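Local coordinates for TfuB1 (Thermobifida fusca, PDB 6JX3), which binds the leader peptide of a lasso peptide precursor through its RRE fold and so probably presents the precursor to the processing enzymes, at residues A15-R20 / Q54-G59; M32-G37 / N94-P99. All coordinates share one frame; numbering follows the deposited sequence.

Interaction 1: A15-R20 / Q54-G59; sequences AEFRLR and QRLLDG. With ZN (zinc ion), chain D.
The F17 ring takes L56 over one face and L57 at its edge. L56 CD1 sits 4.1 Å from the centroid of the F17 ring, 17° off the ring normal, in a CH-pi contact displaced toward the rim. L57 CD2 comes in near the ring plane, 3.6 Å from F17 CD2. The contact joins the N-terminal arm to the end of helix 47-57, the first helix after the three-stranded sheet in this RRE domain of the PqqD family, one of the helix-turn-helix clan of families.

With CG anti to the backbone N (chi1 175°), the F17 ring lies beside L56 and L57. F17 CD2 also lies 3.6 Å from L56 CB, and F17 and L56 cross at about a right angle. L19 adds a lighter touch farther along, where its CD1 lies 4.0 Å from L57 CD1. L57 thus packs on both F17 and L19, although much of it faces solvent. L56 is buried and also touches V65 and V88 of the two following helices. F17 reaches L91 of helix 77-93 and A97 as well.

No direct hydrogen bond joins the two segments. One water lies close to the carbonyl oxygens of both F17 and L56. The helix ends in a Schellman motif, with G59 at positive phi (98°). The bond from G59 N to L56 O is one of the motif's two bonds. D58 makes no contact with residues 15-20. Its OD2 binds a zinc ion at a modelled distance of 1.8 Å, which is short for zinc and oxygen, and a water lies 2.2 Å from the same zinc.

Interaction 2: M32-G37 / N94-P99; sequences MVLLDG and NGMALP. With ZN (zinc ion), chain C.
Strand 32-36 passes the turn that follows helix 77-93, with the CA atoms of D36 and M96 7.1 Å apart and no direct hydrogen bond between the segments. L34 and M96 carry the apolar part. L34 CD1 lies 3.5 Å from M96 SD, and L34 CB also lies near the sulfur. The bend about CG-SD of M96 (chi3 -79°) turns CE out of the line of the chain, with SD at the bend against L34. Both side chains also pack on the sheet, L34 on V25 and L45, M96 on W43. The helix ends here in a Schellman motif: G95, at positive phi, is its C-prime residue, with M96 N bonded to L91 O. The turn after the last helix of the PqqD-family fold thus meets the central strand of the sheet. M96 also packs on an apolar side chain of the bound peptide.

With CG of D36 anti to the backbone N (chi1 -172°), its carboxylate lies near G95, OD2 being 3.7 Å from G95 O without a hydrogen bond. D36 OD2 binds a zinc ion at 2.0 Å, and E22 is the second protein ligand. D36 OD1 accepts hydrogen bonds from the backbone N of R38 and of S39. A water on the zinc donates to G95 O at 3.0 Å, and a second water links D36 OD2 to N94 O.

How the interactions relate
The centres of the two interactions lie about 12 Å apart, and residues 15-20 of interaction 1 run beside residues 94-99 of interaction 2. R20 N lies 2.9 Å from M96 O, and R18 O lies 2.9 Å from L98 N, both probable hydrogen bonds. The N-terminal arm of interaction 1 is therefore tied to the C-terminal tail of interaction 2. L19 CD2 also packs on M96 O at 3.4 Å. R20 leads toward the zinc site of interaction 2, where R20 NE bonds to OE2 of the ligand E22. The zinc of interaction 1 is a separate ion. L35, N94 and M96 of interaction 2 pack on the bound peptide.

Interaction 1: A15-R20 / Q54-G59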
loop_
_atom_site.group_PDB
_atom_site.type_symbol
_atom_site.label_atom_id
_atom_site.label_comp_id
_atom_site.label_asym_id
_atom_site.label_seq_id
_atom_site.Cartn_x
_atom_site.Cartn_y
_atom_site.Cartn_z
ATOM N N ALA A 15 4.963 -16.079 -2.941
ATOM C CA ALA A 15 4.840 -15.320 -1.700
ATOM C C ALA A 15 5.390 -13.889 -1.804
ATOM O O ALA A 15 5.232 -13.100 -0.873
ATOM C CB ALA A 15 5.539 -16.060 -0.565
ATOM N N GLU A 16 6.034 -13.542 -2.918
ATOM C CA GLU A 16 6.650 -12.226 -3.038
ATOM C C GLU A 16 5.635 -11.204 -3.540
ATOM O O GLU A 16 4.975 -11.411 -4.563
ATOM C CB GLU A 16 7.883 -12.260 -3.950
ATOM C CG GLU A 16 7.652 -12.675 -5.400
ATOM C CD GLU A 16 8.799 -12.257 -6.317
ATOM O OE1 GLU A 16 8.736 -12.555 -7.530
ATOM O OE2 GLU A 16 9.765 -11.634 -5.825
ATOM N N PHE A 17 5.501 -10.110 -2.803
ATOM C CA PHE A 17 4.645 -9.012 -3.237
ATOM C C PHE A 17 5.352 -8.249 -4.350
ATOM O O PHE A 17 6.523 -7.883 -4.218
ATOM C CB PHE A 17 4.349 -8.095 -2.053
ATOM C CG PHE A 17 3.565 -6.870 -2.414
ATOM C CD1 PHE A 17 2.187 -6.923 -2.497
ATOM C CD2 PHE A 17 4.206 -5.671 -2.655
ATOM C CE1 PHE A 17 1.453 -5.801 -2.816
ATOM C CE2 PHE A 17 3.484 -4.545 -2.978
ATOM C CZ PHE A 17 2.103 -4.610 -3.054
ATOM N N ARG A 18 4.645 -8.010 -5.456
ATOM C CA ARG A 18 5.243 -7.300 -6.575
ATOM C C ARG A 18 4.225 -6.322 -7.128
ATOM O O ARG A 18 3.036 -6.645 -7.218
ATOM C CB ARG A 18 5.680 -8.251 -7.699
ATOM C CG ARG A 18 6.868 -9.134 -7.354
ATOM C CD ARG A 18 7.310 -9.949 -8.562
ATOM N NE ARG A 18 6.279 -10.891 -8.996
ATOM C CZ ARG A 18 6.167 -11.359 -10.234
ATOM N NH1 ARG A 18 7.023 -10.971 -11.174
ATOM N NH2 ARG A 18 5.197 -12.213 -10.538
ATOM N N LEU A 19 4.696 -5.135 -7.493
ATOM C CA LEU A 19 3.860 -4.215 -8.243
ATOM C C LEU A 19 3.799 -4.638 -9.705
ATOM O O LEU A 19 4.725 -5.257 -10.233
ATOM C CB LEU A 19 4.395 -2.788 -8.141
ATOM C CG LEU A 19 4.327 -2.128 -6.764
ATOM C CD1 LEU A 19 4.844 -0.684 -6.844
ATOM C CD2 LEU A 19 2.919 -2.171 -6.167
ATOM N N ARG A 20 2.697 -4.289 -10.363
ATOM C CA ARG A 20 2.595 -4.545 -11.785
ATOM C C ARG A 20 3.658 -3.722 -12.514
ATOM O O ARG A 20 4.119 -2.695 -12.002
ATOM C CB ARG A 20 1.187 -4.216 -12.289
ATOM C CG ARG A 20 0.086 -5.249 -11.886
ATOM C CD ARG A 20 -1.162 -5.150 -12.790
ATOM N NE ARG A 20 -0.746 -4.993 -14.179
ATOM C CZ ARG A 20 -0.490 -6.001 -15.008
ATOM N NH1 ARG A 20 -0.662 -7.261 -14.616
ATOM N NH2 ARG A 20 -0.062 -5.745 -16.237
ATOM N N GLN A 54 5.884 -0.351 1.273
ATOM C CA GLN A 54 7.341 -0.242 1.244
ATOM C C GLN A 54 8.002 -1.471 1.860
ATOM O O GLN A 54 8.985 -1.986 1.323
ATOM C CB GLN A 54 7.791 1.028 1.966
ATOM C CG GLN A 54 7.532 2.289 1.158
ATOM C CD GLN A 54 7.390 3.523 2.031
ATOM O OE1 GLN A 54 7.594 3.467 3.247
ATOM N NE2 GLN A 54 7.030 4.644 1.415
ATOM N N ARG A 55 7.462 -1.976 2.973
ATOM C CA ARG A 55 8.093 -3.134 3.599
ATOM C C ARG A 55 7.850 -4.400 2.791
ATOM O O ARG A 55 8.739 -5.254 2.693
ATOM C CB ARG A 55 7.591 -3.295 5.031
ATOM C CG ARG A 55 8.199 -2.272 5.984
ATOM C CD ARG A 55 7.879 -2.606 7.426
ATOM N NE ARG A 55 8.179 -4.006 7.704
ATOM C CZ ARG A 55 9.176 -4.422 8.476
ATOM N NH1 ARG A 55 9.984 -3.546 9.066
ATOM N NH2 ARG A 55 9.364 -5.719 8.652
ATOM N N LEU A 56 6.669 -4.532 2.178
ATOM C CA LEU A 56 6.447 -5.678 1.300
ATOM C C LEU A 56 7.392 -5.646 0.103
ATOM O O LEU A 56 7.926 -6.685 -0.303
ATOM C CB LEU A 56 4.989 -5.720 0.843
ATOM C CG LEU A 56 3.982 -6.048 1.946
ATOM C CD1 LEU A 56 2.570 -5.994 1.376
ATOM C CD2 LEU A 56 4.242 -7.413 2.576
ATOM N N LEU A 57 7.616 -4.461 -0.473
ATOM C CA LEU A 57 8.509 -4.363 -1.620
ATOM C C LEU A 57 9.949 -4.649 -1.227
ATOM O O LEU A 57 10.731 -5.119 -2.061
ATOM C CB LEU A 57 8.401 -2.980 -2.263
ATOM C CG LEU A 57 7.077 -2.753 -2.994
ATOM C CD1 LEU A 57 7.008 -1.341 -3.546
ATOM C CD2 LEU A 57 6.900 -3.802 -4.095
ATOM N N ASP A 58 10.306 -4.399 0.034
ATOM C CA ASP A 58 11.625 -4.775 0.542
ATOM C C ASP A 58 11.831 -6.280 0.594
ATOM O O ASP A 58 12.958 -6.730 0.833
ATOM C CB ASP A 58 11.835 -4.222 1.947
ATOM C CG ASP A 58 12.083 -2.741 1.969
ATOM O OD1 ASP A 58 12.422 -2.141 0.920
ATOM O OD2 ASP A 58 11.923 -2.176 3.062
ATOM N N GLY A 59 10.777 -7.066 0.409
ATOM C CA GLY A 59 10.854 -8.502 0.538
ATOM C C GLY A 59 10.397 -9.047 1.874
ATOM O O GLY A 59 10.537 -10.249 2.108
HETATM ZN ZN ZN D . 12.384 -0.444 3.269
HETATM O O HOH W 1 8.508 -8.032 -2.339
HETATM O O HOH W 2 11.058 0.830 4.501
#

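Interaction 2: M32-G37 / N94-P99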
loop_
_atom_site.group_PDB
_atom_site.type_symbol
_atom_site.label_atom_id
_atom_site.label_comp_id
_atom_site.label_asym_id
_atom_site.label_seq_id
_atom_site.Cartn_x
_atom_site.Cartn_y
_atom_site.Cartn_z
ATOM N N MET A 32 2.601 8.979 -0.355
ATOM C CA MET A 32 3.017 8.078 -1.425
ATOM C C MET A 32 1.908 7.938 -2.455
ATOM O O MET A 32 0.740 7.726 -2.104
ATOM C CB MET A 32 3.384 6.705 -0.869
ATOM C CG MET A 32 3.712 5.661 -1.925
ATOM S SD MET A 32 4.444 4.185 -1.174
ATOM C CE MET A 32 4.464 3.032 -2.533
ATOM N N VAL A 33 2.276 8.056 -3.726
ATOM C CA VAL A 33 1.346 7.976 -4.845
ATOM C C VAL A 33 1.820 6.882 -5.793
ATOM O O VAL A 33 3.029 6.738 -6.021
ATOM C CB VAL A 33 1.250 9.337 -5.565
ATOM C CG1 VAL A 33 0.330 9.253 -6.763
ATOM C CG2 VAL A 33 0.789 10.417 -4.588
ATOM N N LEU A 34 0.875 6.111 -6.337
ATOM C CA LEU A 34 1.146 5.059 -7.304
ATOM C C LEU A 34 0.430 5.424 -8.590
ATOM O O LEU A 34 -0.751 5.773 -8.560
ATOM C CB LEU A 34 0.650 3.692 -6.824
ATOM C CG LEU A 34 1.327 3.064 -5.600
ATOM C CD1 LEU A 34 0.719 1.702 -5.283
ATOM C CD2 LEU A 34 2.772 2.912 -5.869
ATOM N N LEU A 35 1.144 5.350 -9.702
ATOM C CA LEU A 35 0.613 5.731 -10.999
ATOM C C LEU A 35 0.626 4.518 -11.905
ATOM O O LEU A 35 1.659 3.856 -12.039
ATOM C CB LEU A 35 1.447 6.856 -11.621
ATOM C CG LEU A 35 1.245 7.054 -13.120
ATOM C CD1 LEU A 35 -0.146 7.651 -13.385
ATOM C CD2 LEU A 35 2.354 7.950 -13.658
ATOM N N ASP A 36 -0.511 4.234 -12.536
ATOM C CA ASP A 36 -0.573 3.200 -13.558
ATOM C C ASP A 36 -0.336 3.851 -14.913
ATOM O O ASP A 36 -1.183 4.606 -15.400
ATOM C CB ASP A 36 -1.916 2.487 -13.522
ATOM C CG ASP A 36 -1.949 1.286 -14.434
ATOM O OD1 ASP A 36 -1.610 1.410 -15.628
ATOM O OD2 ASP A 36 -2.308 0.200 -13.948
ATOM N N GLY A 37 0.809 3.546 -15.522
ATOM C CA GLY A 37 1.221 4.208 -16.747
ATOM C C GLY A 37 0.419 3.822 -17.965
ATOM O O GLY A 37 0.520 4.498 -18.995
ATOM N N ASN A 94 -7.277 -3.318 -7.657
ATOM C CA ASN A 94 -7.234 -2.066 -8.390
ATOM C C ASN A 94 -6.080 -2.003 -9.378
ATOM O O ASN A 94 -5.841 -0.942 -9.967
ATOM C CB ASN A 94 -7.193 -0.908 -7.405
ATOM C CG ASN A 94 -8.491 -0.765 -6.652
ATOM O OD1 ASN A 94 -8.577 -1.067 -5.460
ATOM N ND2 ASN A 94 -9.531 -0.346 -7.361
ATOM N N GLY A 95 -5.386 -3.114 -9.592
ATOM C CA GLY A 95 -4.422 -3.190 -10.674
ATOM C C GLY A 95 -3.055 -2.639 -10.367
ATOM O O GLY A 95 -2.293 -2.367 -11.295
ATOM N N MET A 96 -2.712 -2.471 -9.091
ATOM C CA MET A 96 -1.378 -1.998 -8.756
ATOM C C MET A 96 -0.415 -3.128 -8.437
ATOM O O MET A 96 0.787 -2.987 -8.670
ATOM C CB MET A 96 -1.453 -1.036 -7.570
ATOM C CG MET A 96 -1.904 0.351 -7.996
ATOM S SD MET A 96 -2.452 1.311 -6.590
ATOM C CE MET A 96 -4.087 0.622 -6.356
ATOM N N ALA A 97 -0.921 -4.242 -7.924
ATOM C CA ALA A 97 -0.091 -5.368 -7.521
ATOM C C ALA A 97 -0.431 -6.604 -8.342
ATOM O O ALA A 97 -1.599 -6.842 -8.676
ATOM C CB ALA A 97 -0.272 -5.691 -6.036
ATOM N N LEU A 98 0.597 -7.401 -8.629
ATOM C CA LEU A 98 0.409 -8.655 -9.345
ATOM C C LEU A 98 -0.244 -9.688 -8.427
ATOM O O LEU A 98 -0.011 -9.687 -7.218
ATOM C CB LEU A 98 1.753 -9.181 -9.832
ATOM C CG LEU A 98 2.373 -8.456 -11.027
ATOM C CD1 LEU A 98 3.813 -8.913 -11.182
ATOM C CD2 LEU A 98 1.579 -8.750 -12.292
ATOM N N PRO A 99 -1.073 -10.589 -8.981
ATOM C CA PRO A 99 -1.751 -11.609 -8.170
ATOM C C PRO A 99 -0.787 -12.615 -7.535
ATOM O O PRO A 99 0.372 -12.703 -7.948
ATOM C CB PRO A 99 -2.671 -12.305 -9.180
ATOM C CG PRO A 99 -2.053 -12.032 -10.508
ATOM C CD PRO A 99 -1.493 -10.644 -10.391
HETATM ZN ZN ZN C . -2.298 -1.398 -15.169
HETATM O O HOH W 3 -4.092 0.697 -11.341
HETATM O O HOH W 4 -3.577 -2.635 -14.025
#